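Local coordinates for D-methionine-binding lipoprotein MetQ (Escherichia coli, PDB 4YAH) that binds methionine as the substrate-binding component of an ATP-driven D-methionine permease, a binding protein-dependent ABC transport system, at residues 67-72 with 200-205; 86-91 with 139-144; 109-114 with 226-231; 145-150 with 163-168. All coordinates share one frame; numbering follows the deposited sequence.

Contact 1: residues 67-72 with 200-205; sequences NDYVLP and VINTTY. With MET (methionine), chain B.
Asn202, the first residue of 200-205 to meet 67-72, lays its CB 3.4 Å from the phenol oxygen OH of Tyr69. Its amide, at the N-cap position of helix 203-206, makes no capping bond; ND2 turns instead to the bound methionine and gives its carboxylate OXT a nearly straight hydrogen bond of 2.8 Å. Thr204 follows with its hydroxyl. Tyr69 comes at it tip to tip and donates from OH to Thr204 OG1 at 2.9 Å, in the plane of the tyrosine ring; OG1 is also hydrogen-bonded to Glu42, its stronger partner. Between the two lobes of this periplasmic binding protein fold, the Tyr69 ring forms one wall of the ligand pocket, with the ligand methyl CE 3.5 Å above the centre of one face. An alanine in place of Tyr69 would probably leave that methyl without its aromatic wall and Thr204 without its phenol donor. With CG anti to its carbonyl carbon (chi1 -59°), Tyr205 covers the opposite face of Tyr69, its CE1 3.3 Å from Tyr69 CZ, the ring planes inclined at 56°. Farther out, Asn67 OD1 lies in the plane of the Tyr205 ring at its edge, 3.2 Å from CE2, while also bonded to Gln208.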
# COMPACT_ATOMS: atom_id res chain seq x y z
N ASN A 67 4.90 11.17 -1.64
CA ASN A 67 4.03 10.90 -0.49
C ASN A 67 2.58 10.83 -0.92
O ASN A 67 1.68 11.28 -0.22
CB ASN A 67 4.19 11.96 0.60
CG ASN A 67 3.55 11.53 1.90
OD1 ASN A 67 3.62 10.37 2.26
ND2 ASN A 67 2.89 12.47 2.58
N ASP A 68 2.35 10.25 -2.09
CA ASP A 68 1.00 10.02 -2.56
C ASP A 68 1.03 8.86 -3.53
O ASP A 68 2.10 8.39 -3.93
CB ASP A 68 0.44 11.25 -3.25
CG ASP A 68 0.96 11.41 -4.67
OD1 ASP A 68 2.17 11.65 -4.82
OD2 ASP A 68 0.17 11.26 -5.63
N TYR A 69 -0.16 8.41 -3.93
CA TYR A 69 -0.29 7.23 -4.75
C TYR A 69 -0.62 7.54 -6.21
O TYR A 69 -0.79 6.62 -7.02
CB TYR A 69 -1.40 6.35 -4.17
CG TYR A 69 -1.05 5.54 -2.93
CD1 TYR A 69 0.25 5.25 -2.59
CD2 TYR A 69 -2.07 5.01 -2.15
CE1 TYR A 69 0.54 4.45 -1.50
CE2 TYR A 69 -1.79 4.23 -1.06
CZ TYR A 69 -0.51 3.94 -0.74
OH TYR A 69 -0.28 3.15 0.35
N VAL A 70 -0.70 8.82 -6.56
CA VAL A 70 -1.05 9.23 -7.92
C VAL A 70 0.18 9.65 -8.72
O VAL A 70 0.43 9.16 -9.83
CB VAL A 70 -2.08 10.37 -7.87
CG1 VAL A 70 -2.42 10.88 -9.28
CG2 VAL A 70 -3.35 9.88 -7.15
N LEU A 71 0.98 10.55 -8.15
CA LEU A 71 2.12 11.08 -8.90
C LEU A 71 3.17 10.04 -9.31
O LEU A 71 3.82 10.21 -10.34
CB LEU A 71 2.81 12.18 -8.09
CG LEU A 71 1.92 13.40 -7.79
CD1 LEU A 71 2.71 14.46 -6.99
CD2 LEU A 71 1.37 13.99 -9.07
N PRO A 72 3.36 8.96 -8.52
CA PRO A 72 4.40 8.03 -9.00
C PRO A 72 4.09 7.37 -10.34
O PRO A 72 5.02 7.13 -11.13
CB PRO A 72 4.47 6.99 -7.89
CG PRO A 72 3.97 7.71 -6.66
CD PRO A 72 2.92 8.65 -7.15
N VAL A 200 -8.91 2.89 8.73
CA VAL A 200 -8.20 1.82 8.04
C VAL A 200 -7.10 2.50 7.22
O VAL A 200 -7.40 3.30 6.34
CB VAL A 200 -9.12 0.99 7.14
CG1 VAL A 200 -8.34 -0.09 6.43
CG2 VAL A 200 -10.21 0.35 7.97
N ILE A 201 -5.86 2.18 7.54
CA ILE A 201 -4.71 2.94 7.04
C ILE A 201 -3.68 2.02 6.41
O ILE A 201 -3.23 1.06 7.02
CB ILE A 201 -4.00 3.72 8.17
CG1 ILE A 201 -5.03 4.48 9.02
CG2 ILE A 201 -2.98 4.68 7.59
CD1 ILE A 201 -4.43 5.34 10.15
N ASN A 202 -3.30 2.31 5.17
CA ASN A 202 -2.20 1.58 4.56
C ASN A 202 -0.96 1.65 5.42
O ASN A 202 -0.61 2.70 5.94
CB ASN A 202 -1.85 2.14 3.17
CG ASN A 202 -3.04 2.17 2.23
OD1 ASN A 202 -3.79 3.15 2.20
ND2 ASN A 202 -3.20 1.11 1.45
N THR A 203 -0.27 0.53 5.54
CA THR A 203 0.93 0.49 6.36
C THR A 203 1.98 1.49 5.88
O THR A 203 2.76 1.96 6.70
CB THR A 203 1.48 -0.92 6.39
OG1 THR A 203 0.43 -1.79 6.84
CG2 THR A 203 2.65 -1.04 7.34
N THR A 204 1.96 1.82 4.58
CA THR A 204 2.77 2.91 4.00
C THR A 204 2.77 4.16 4.88
O THR A 204 3.80 4.71 5.24
CB THR A 204 2.23 3.35 2.62
OG1 THR A 204 2.03 2.21 1.77
CG2 THR A 204 3.19 4.32 1.95
N TYR A 205 1.55 4.59 5.19
CA TYR A 205 1.33 5.84 5.92
C TYR A 205 1.22 5.63 7.42
O TYR A 205 1.68 6.49 8.18
CB TYR A 205 0.10 6.54 5.33
CG TYR A 205 0.27 6.83 3.84
CD1 TYR A 205 -0.45 6.13 2.89
CD2 TYR A 205 1.17 7.80 3.41
CE1 TYR A 205 -0.28 6.37 1.53
CE2 TYR A 205 1.35 8.06 2.04
CZ TYR A 205 0.62 7.34 1.12
OH TYR A 205 0.78 7.59 -0.24
N MET B . 1.64 -0.25 0.16
CA MET B . 0.20 -0.11 -0.07
C MET B . -0.51 -1.31 0.50
O MET B . -0.09 -2.44 0.22
CB MET B . -0.11 0.00 -1.57
CG MET B . -1.56 0.33 -1.89
SD MET B . -1.91 0.46 -3.66
CE MET B . -1.14 2.04 -4.03
OXT MET B . -1.52 -1.16 1.23

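Contact 2: residues 86-91 with 139-144; sequences FQHKPY and PTNLGR. With MET (methionine), chain B.
With CG of His88 set between its backbone N and carbonyl carbon (chi1 47°) and CG of Asn141 anti to its own carbonyl carbon (chi1 -74°), imidazole and amide meet tip to tip. His88 NE2 donates to Asn141 OD1 at 3.0 Å, in the imidazole plane but above that of the amide carbonyl, while Asn141 ND2 is bonded to Asp138. His88 ND1 accepts from Tyr91 N at 3.2 Å and caps the start of helix 89-99, which fixes the ring's rotation. One ring face meets the ligand sulfur SD, 3.4 Å above the plane and offset toward the rim. An alanine in place of His88 would probably leave Tyr91 N without its capping acceptor and Asn141 OD1 without its imidazole donor, and open a gap beside the sulfur. Thr140 fits alongside, its CG2 3.3 Å from Pro90 O. Tyr91 lays a ring face over the ligand methyl CE, which is 3.6 Å from Tyr91 CG. Extended Arg144, salt-bridged to Glu221, gives the ligand carboxylate a bond from NH1 to OXT of 2.8 Å. Aromatic rings round the thioether and an arginine at the carboxylate form this side of the methionine pocket, in the cleft of a periplasmic binding protein.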
# COMPACT_ATOMS: atom_id res chain seq x y z
N PHE A 86 5.49 0.71 -5.31
CA PHE A 86 4.57 1.23 -4.29
C PHE A 86 3.14 0.71 -4.33
O PHE A 86 2.37 1.03 -3.43
CB PHE A 86 4.51 2.76 -4.39
CG PHE A 86 3.54 3.26 -5.44
CD1 PHE A 86 2.27 3.67 -5.08
CD2 PHE A 86 3.89 3.28 -6.79
CE1 PHE A 86 1.37 4.10 -6.03
CE2 PHE A 86 2.99 3.72 -7.74
CZ PHE A 86 1.73 4.13 -7.36
N GLN A 87 2.76 -0.04 -5.36
CA GLN A 87 1.35 -0.38 -5.57
C GLN A 87 1.12 -1.88 -5.72
O GLN A 87 2.01 -2.62 -6.09
CB GLN A 87 0.81 0.37 -6.80
CG GLN A 87 1.30 -0.19 -8.13
CD GLN A 87 1.19 0.81 -9.27
OE1 GLN A 87 0.08 1.24 -9.64
NE2 GLN A 87 2.33 1.15 -9.85
N HIS A 88 -0.10 -2.32 -5.39
CA HIS A 88 -0.49 -3.70 -5.63
C HIS A 88 -1.21 -3.80 -6.98
O HIS A 88 -1.48 -2.77 -7.61
CB HIS A 88 -1.35 -4.27 -4.47
CG HIS A 88 -2.47 -3.38 -4.01
ND1 HIS A 88 -3.51 -2.97 -4.82
CD2 HIS A 88 -2.74 -2.87 -2.78
CE1 HIS A 88 -4.34 -2.22 -4.13
NE2 HIS A 88 -3.90 -2.15 -2.88
N LYS A 89 -1.52 -5.02 -7.43
CA LYS A 89 -2.03 -5.20 -8.78
C LYS A 89 -3.44 -4.66 -8.96
O LYS A 89 -3.74 -4.09 -10.00
CB LYS A 89 -1.99 -6.67 -9.23
CG LYS A 89 -2.29 -6.80 -10.73
CD LYS A 89 -1.95 -8.16 -11.30
CE LYS A 89 -2.33 -8.22 -12.79
NZ LYS A 89 -3.83 -8.26 -12.95
N PRO A 90 -4.33 -4.83 -7.96
CA PRO A 90 -5.64 -4.20 -8.19
C PRO A 90 -5.52 -2.70 -8.44
O PRO A 90 -6.21 -2.16 -9.31
CB PRO A 90 -6.39 -4.51 -6.90
CG PRO A 90 -5.83 -5.81 -6.46
CD PRO A 90 -4.35 -5.72 -6.79
N TYR A 91 -4.65 -2.03 -7.69
CA TYR A 91 -4.44 -0.60 -7.85
C TYR A 91 -3.91 -0.30 -9.25
O TYR A 91 -4.39 0.61 -9.93
CB TYR A 91 -3.48 -0.07 -6.82
CG TYR A 91 -3.38 1.43 -6.84
CD1 TYR A 91 -4.27 2.20 -6.10
CD2 TYR A 91 -2.44 2.09 -7.63
CE1 TYR A 91 -4.20 3.59 -6.10
CE2 TYR A 91 -2.37 3.47 -7.64
CZ TYR A 91 -3.26 4.21 -6.88
OH TYR A 91 -3.23 5.59 -6.87
N PRO A 139 -10.48 3.52 -5.51
CA PRO A 139 -11.43 2.40 -5.57
C PRO A 139 -10.95 1.08 -4.99
O PRO A 139 -11.76 0.41 -4.31
CB PRO A 139 -11.68 2.23 -7.08
CG PRO A 139 -11.43 3.57 -7.64
CD PRO A 139 -10.31 4.17 -6.82
N THR A 140 -9.71 0.68 -5.22
CA THR A 140 -9.31 -0.65 -4.78
C THR A 140 -8.98 -0.67 -3.28
O THR A 140 -9.25 -1.67 -2.61
CB THR A 140 -8.13 -1.22 -5.58
OG1 THR A 140 -6.97 -0.42 -5.42
CG2 THR A 140 -8.50 -1.29 -7.04
N ASN A 141 -8.43 0.41 -2.74
CA ASN A 141 -8.12 0.37 -1.30
C ASN A 141 -9.36 0.69 -0.50
O ASN A 141 -9.51 0.21 0.63
CB ASN A 141 -6.95 1.29 -0.98
CG ASN A 141 -5.63 0.70 -1.45
OD1 ASN A 141 -5.16 -0.31 -0.91
ND2 ASN A 141 -5.06 1.29 -2.47
N LEU A 142 -10.28 1.46 -1.08
CA LEU A 142 -11.60 1.61 -0.50
C LEU A 142 -12.29 0.25 -0.40
O LEU A 142 -12.81 -0.13 0.66
CB LEU A 142 -12.45 2.57 -1.33
CG LEU A 142 -13.94 2.63 -0.93
CD1 LEU A 142 -14.07 3.07 0.50
CD2 LEU A 142 -14.69 3.55 -1.85
N GLY A 143 -12.31 -0.48 -1.51
CA GLY A 143 -12.99 -1.76 -1.55
C GLY A 143 -12.38 -2.69 -0.53
O GLY A 143 -13.06 -3.35 0.23
N ARG A 144 -11.06 -2.69 -0.52
CA ARG A 144 -10.29 -3.48 0.42
C ARG A 144 -10.65 -3.20 1.89
O ARG A 144 -10.77 -4.11 2.70
CB ARG A 144 -8.82 -3.20 0.18
CG ARG A 144 -7.87 -3.89 1.10
CD ARG A 144 -6.48 -3.40 0.82
NE ARG A 144 -5.47 -4.20 1.49
CZ ARG A 144 -4.17 -3.96 1.45
NH1 ARG A 144 -3.70 -2.89 0.79
NH2 ARG A 144 -3.33 -4.76 2.08
N MET B . 1.64 -0.25 0.16
CA MET B . 0.20 -0.11 -0.07
C MET B . -0.51 -1.31 0.50
O MET B . -0.09 -2.44 0.22
CB MET B . -0.11 0.00 -1.57
CG MET B . -1.56 0.33 -1.89
SD MET B . -1.91 0.46 -3.66
CE MET B . -1.14 2.04 -4.03
OXT MET B . -1.52 -1.16 1.23

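Contact 3: residues 109-114 with 226-231; sequences TFVYPI and PYVNLI. With MET (methionine), chain B.
Thr109 lays its hydroxyl across the side chain of Asn229, OG1 coming 3.1 Å from Asn229 CB, while its methyl CG2 rests on Ile231 CG1. The same hydroxyl shares a water with Leu230 O. The backbones are joined by two bonds, from Thr109 N to Asn229 O and from Asn229 N to Phe110 O, each 2.8 Å. They tie strand 103-111 to strand 229-234 as antiparallel neighbours in the mixed sheet of one lobe of the binding-protein fold, where the first ends and the second begins, beside the methionine site. Next to the bonded pair, Val111 packs its CG2 3.7 Å from Val228 CB. Asn229 carries the polar grip on the ligand here. With CG anti to its carbonyl carbon (chi1 -76°), its amide meets both the amino group and the carboxylate of the ligand: the ligand N donates to Asn229 OD1 at 2.8 Å, and Asn229 ND2 donates to the ligand O at 2.9 Å. Tyr112, which also lines the pocket, brings the edge of its ring to this amide, CE2 lying 3.5 Å from Asn229 OD1, the two planes 76° apart. Beside the amide, a second water accepts from Tyr112 N and lies 2.7 Å from the ligand O.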
# COMPACT_ATOMS: atom_id res chain seq x y z
N THR A 109 6.97 -7.44 -4.52
CA THR A 109 7.74 -7.05 -3.35
C THR A 109 7.08 -7.70 -2.13
O THR A 109 7.20 -8.92 -1.96
CB THR A 109 7.87 -5.51 -3.24
OG1 THR A 109 6.57 -4.91 -3.17
CG2 THR A 109 8.62 -4.94 -4.46
N PHE A 110 6.36 -6.92 -1.31
CA PHE A 110 5.73 -7.46 -0.10
C PHE A 110 4.22 -7.30 -0.10
O PHE A 110 3.67 -6.39 -0.72
CB PHE A 110 6.29 -6.79 1.16
CG PHE A 110 7.78 -6.88 1.28
CD1 PHE A 110 8.38 -8.02 1.79
CD2 PHE A 110 8.58 -5.83 0.86
CE1 PHE A 110 9.76 -8.11 1.89
CE2 PHE A 110 9.97 -5.92 0.94
CZ PHE A 110 10.56 -7.06 1.47
N VAL A 111 3.55 -8.21 0.61
CA VAL A 111 2.18 -7.97 1.04
C VAL A 111 2.26 -7.19 2.36
O VAL A 111 3.07 -7.54 3.23
CB VAL A 111 1.37 -9.26 1.26
CG1 VAL A 111 -0.08 -8.94 1.61
CG2 VAL A 111 1.44 -10.18 0.05
N TYR A 112 1.44 -6.15 2.51
CA TYR A 112 1.38 -5.32 3.71
C TYR A 112 -0.03 -5.40 4.26
O TYR A 112 -0.87 -4.57 3.92
CB TYR A 112 1.74 -3.88 3.38
CG TYR A 112 3.16 -3.64 2.95
CD1 TYR A 112 4.21 -3.75 3.85
CD2 TYR A 112 3.45 -3.26 1.65
CE1 TYR A 112 5.52 -3.50 3.46
CE2 TYR A 112 4.76 -3.01 1.25
CZ TYR A 112 5.78 -3.14 2.17
OH TYR A 112 7.07 -2.88 1.80
N PRO A 113 -0.32 -6.42 5.08
CA PRO A 113 -1.71 -6.58 5.52
C PRO A 113 -2.19 -5.32 6.24
O PRO A 113 -1.51 -4.79 7.10
CB PRO A 113 -1.65 -7.80 6.44
CG PRO A 113 -0.46 -8.61 5.92
CD PRO A 113 0.54 -7.51 5.58
N ILE A 114 -3.34 -4.83 5.81
CA ILE A 114 -3.80 -3.53 6.26
C ILE A 114 -4.57 -3.67 7.57
O ILE A 114 -5.18 -4.70 7.84
CB ILE A 114 -4.67 -2.85 5.18
CG1 ILE A 114 -4.74 -1.35 5.41
CG2 ILE A 114 -6.05 -3.51 5.09
CD1 ILE A 114 -5.34 -0.61 4.22
N PRO A 226 -5.00 -10.52 -2.20
CA PRO A 226 -4.50 -10.19 -3.54
C PRO A 226 -3.60 -8.96 -3.58
O PRO A 226 -3.35 -8.48 -4.69
CB PRO A 226 -5.77 -9.94 -4.34
CG PRO A 226 -6.76 -9.48 -3.34
CD PRO A 226 -6.43 -10.19 -2.07
N TYR A 227 -3.11 -8.47 -2.45
CA TYR A 227 -2.52 -7.12 -2.43
C TYR A 227 -1.00 -7.09 -2.34
O TYR A 227 -0.43 -6.11 -1.86
CB TYR A 227 -3.15 -6.32 -1.28
CG TYR A 227 -4.66 -6.22 -1.41
CD1 TYR A 227 -5.23 -5.48 -2.44
CD2 TYR A 227 -5.50 -6.87 -0.53
CE1 TYR A 227 -6.59 -5.41 -2.59
CE2 TYR A 227 -6.87 -6.80 -0.67
CZ TYR A 227 -7.41 -6.07 -1.68
OH TYR A 227 -8.78 -6.00 -1.81
N VAL A 228 -0.32 -8.10 -2.88
CA VAL A 228 1.13 -8.03 -2.92
C VAL A 228 1.52 -6.80 -3.74
O VAL A 228 0.92 -6.52 -4.78
CB VAL A 228 1.76 -9.32 -3.51
CG1 VAL A 228 1.42 -9.48 -4.99
CG2 VAL A 228 3.25 -9.34 -3.26
N ASN A 229 2.48 -6.03 -3.23
CA ASN A 229 2.95 -4.84 -3.93
C ASN A 229 3.90 -5.26 -5.06
O ASN A 229 4.39 -6.40 -5.09
CB ASN A 229 3.65 -3.88 -2.95
CG ASN A 229 2.67 -3.10 -2.08
OD1 ASN A 229 2.98 -2.00 -1.64
ND2 ASN A 229 1.50 -3.68 -1.80
N LEU A 230 4.21 -4.31 -5.94
CA LEU A 230 4.85 -4.58 -7.22
C LEU A 230 5.93 -3.56 -7.52
O LEU A 230 5.85 -2.41 -7.09
CB LEU A 230 3.83 -4.53 -8.36
CG LEU A 230 2.55 -5.33 -8.18
CD1 LEU A 230 1.53 -4.85 -9.21
CD2 LEU A 230 2.84 -6.80 -8.35
N ILE A 231 6.92 -3.99 -8.30
CA ILE A 231 7.79 -3.08 -9.04
C ILE A 231 7.16 -3.00 -10.41
O ILE A 231 6.82 -4.04 -11.01
CB ILE A 231 9.23 -3.58 -9.11
CG1 ILE A 231 9.81 -3.65 -7.69
CG2 ILE A 231 10.11 -2.64 -9.97
CD1 ILE A 231 11.02 -4.54 -7.54
N MET B . 1.64 -0.25 0.16
CA MET B . 0.20 -0.11 -0.07
C MET B . -0.51 -1.31 0.50
O MET B . -0.09 -2.44 0.22
CB MET B . -0.11 0.00 -1.57
CG MET B . -1.56 0.33 -1.89
SD MET B . -1.91 0.46 -3.66
CE MET B . -1.14 2.04 -4.03
OXT MET B . -1.52 -1.16 1.23
O HOH W 1 6.47 -2.22 -4.18
O HOH W 2 -0.57 -5.05 0.74

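Contact 4: residues 145-150 with 163-168; sequences SLLLLQ and LLPTVL
Leu146 and Leu147, neighbours on helix 139-151, both rest on the ring of Pro165. The proline presents CG to them, 4.0 Å from Leu147 CG and 4.2 Å from Leu146 CB. The two leucines share one shape, CG anti to the carbonyl carbon (chi1 -66° in Leu146, -71° in Leu147), and beyond the shared proline they reach different parts of the loop. Leu147 crosses the proline at about a right angle and, through CD1, comes within 4.3 Å of Leu163 CA. Leu146 reaches past the ring along the backbone, where its CD1 lies 3.4 Å from Thr166 C and 3.8 Å from Val167 N; the approach to Val167 CG2 is looser. What meets here is therefore hydrocarbon against hydrocarbon and against peptide groups. The next shell is polar and local to the loop. Thr166 N is hydrogen-bonded to the carboxylate of Asp169, and Thr166 OG1 accepts weakly from Leu168 N as the chain enters a 3-10 turn. Farther out, Leu157 touches both Leu147 and Pro165, and Val167 packs on Ile179. In this way the loop between strands 156-157 and 170-172 lies against helix 139-151, with strand 156-157 beside Leu147 and Pro165 and strand 178-182 beside Val167.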
# COMPACT_ATOMS: atom_id res chain seq x y z
N SER A 145 -10.79 -1.91 2.20
CA SER A 145 -11.15 -1.47 3.55
C SER A 145 -12.55 -1.90 3.91
O SER A 145 -12.79 -2.36 5.03
CB SER A 145 -11.03 0.04 3.65
OG SER A 145 -9.67 0.41 3.44
N LEU A 146 -13.48 -1.77 2.98
CA LEU A 146 -14.85 -2.21 3.25
C LEU A 146 -14.91 -3.72 3.46
O LEU A 146 -15.65 -4.20 4.32
CB LEU A 146 -15.78 -1.77 2.13
CG LEU A 146 -15.97 -0.26 1.99
CD1 LEU A 146 -16.86 0.00 0.83
CD2 LEU A 146 -16.57 0.34 3.25
N LEU A 147 -14.13 -4.48 2.69
CA LEU A 147 -14.09 -5.92 2.89
C LEU A 147 -13.55 -6.26 4.29
O LEU A 147 -14.01 -7.20 4.91
CB LEU A 147 -13.24 -6.59 1.80
CG LEU A 147 -13.93 -6.56 0.45
CD1 LEU A 147 -12.92 -6.92 -0.63
CD2 LEU A 147 -15.14 -7.49 0.41
N LEU A 148 -12.60 -5.45 4.78
CA LEU A 148 -12.04 -5.68 6.11
C LEU A 148 -13.09 -5.38 7.19
O LEU A 148 -13.23 -6.13 8.16
CB LEU A 148 -10.76 -4.86 6.31
CG LEU A 148 -10.07 -5.01 7.66
CD1 LEU A 148 -9.79 -6.46 8.01
CD2 LEU A 148 -8.76 -4.24 7.68
N LEU A 149 -13.83 -4.29 7.00
CA LEU A 149 -14.89 -3.91 7.94
C LEU A 149 -15.98 -4.98 7.96
O LEU A 149 -16.61 -5.20 9.00
CB LEU A 149 -15.47 -2.55 7.56
CG LEU A 149 -14.49 -1.39 7.73
CD1 LEU A 149 -15.09 -0.09 7.23
CD2 LEU A 149 -14.01 -1.23 9.16
N GLN A 150 -16.20 -5.63 6.82
CA GLN A 150 -17.17 -6.72 6.75
C GLN A 150 -16.62 -7.95 7.48
O GLN A 150 -17.33 -8.62 8.22
CB GLN A 150 -17.51 -7.06 5.29
CG GLN A 150 -18.42 -8.29 5.15
CD GLN A 150 -18.84 -8.55 3.71
OE1 GLN A 150 -20.01 -8.41 3.36
NE2 GLN A 150 -17.88 -8.92 2.87
N LEU A 163 -13.65 -7.30 -5.53
CA LEU A 163 -12.66 -6.45 -4.88
C LEU A 163 -13.06 -4.99 -4.83
O LEU A 163 -12.35 -4.18 -4.22
CB LEU A 163 -11.31 -6.55 -5.60
CG LEU A 163 -10.64 -7.93 -5.58
CD1 LEU A 163 -9.25 -7.83 -6.19
CD2 LEU A 163 -10.56 -8.48 -4.16
N LEU A 164 -14.17 -4.64 -5.47
CA LEU A 164 -14.53 -3.24 -5.66
C LEU A 164 -15.88 -2.85 -5.05
O LEU A 164 -16.65 -2.11 -5.65
CB LEU A 164 -14.50 -2.91 -7.15
CG LEU A 164 -13.11 -3.10 -7.78
CD1 LEU A 164 -13.17 -2.95 -9.30
CD2 LEU A 164 -12.10 -2.12 -7.21
N PRO A 165 -16.16 -3.30 -3.82
CA PRO A 165 -17.35 -2.71 -3.21
C PRO A 165 -17.18 -1.20 -2.98
O PRO A 165 -16.06 -0.71 -2.80
CB PRO A 165 -17.45 -3.44 -1.87
CG PRO A 165 -16.05 -3.80 -1.53
CD PRO A 165 -15.38 -4.10 -2.87
N THR A 166 -18.30 -0.48 -2.99
CA THR A 166 -18.34 0.92 -2.58
C THR A 166 -19.26 1.07 -1.38
O THR A 166 -19.87 0.10 -0.95
CB THR A 166 -18.85 1.84 -3.69
OG1 THR A 166 -20.25 1.63 -3.87
CG2 THR A 166 -18.12 1.59 -5.00
N VAL A 167 -19.36 2.28 -0.85
CA VAL A 167 -20.23 2.50 0.30
C VAL A 167 -21.69 2.25 -0.08
O VAL A 167 -22.50 1.86 0.76
CB VAL A 167 -20.05 3.92 0.86
CG1 VAL A 167 -21.03 4.21 1.97
CG2 VAL A 167 -18.63 4.06 1.38
N LEU A 168 -22.03 2.43 -1.35
CA LEU A 168 -23.38 2.11 -1.83
C LEU A 168 -23.74 0.63 -1.68
O LEU A 168 -24.92 0.27 -1.68
CB LEU A 168 -23.54 2.50 -3.29
CG LEU A 168 -23.36 3.98 -3.61
CD1 LEU A 168 -23.58 4.20 -5.10
CD2 LEU A 168 -24.30 4.84 -2.80

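How the contacts relate
Contacts 1, 2 and 3 surround the bound methionine, their centres 10 to 13 Å apart, while contact 4 lies 12 Å from contact 2 and 18 Å from the other two. Along the chain the first segments come in the order 1, 2, 3; contact 2 closes before contact 4 opens, and contact 1 and then contact 3 close after both. Contacts 2 and 3 reach one mixed sheet through the neighbouring strands 83-88 and 229-234, whereas strand 196-201 of contact 1 belongs to the five-stranded sheet. Helix 139-151 serves contact 2 with its first turns and contact 4 with its later ones. Groups that bind the ligand thus come from both lobes, which meet around the methionine.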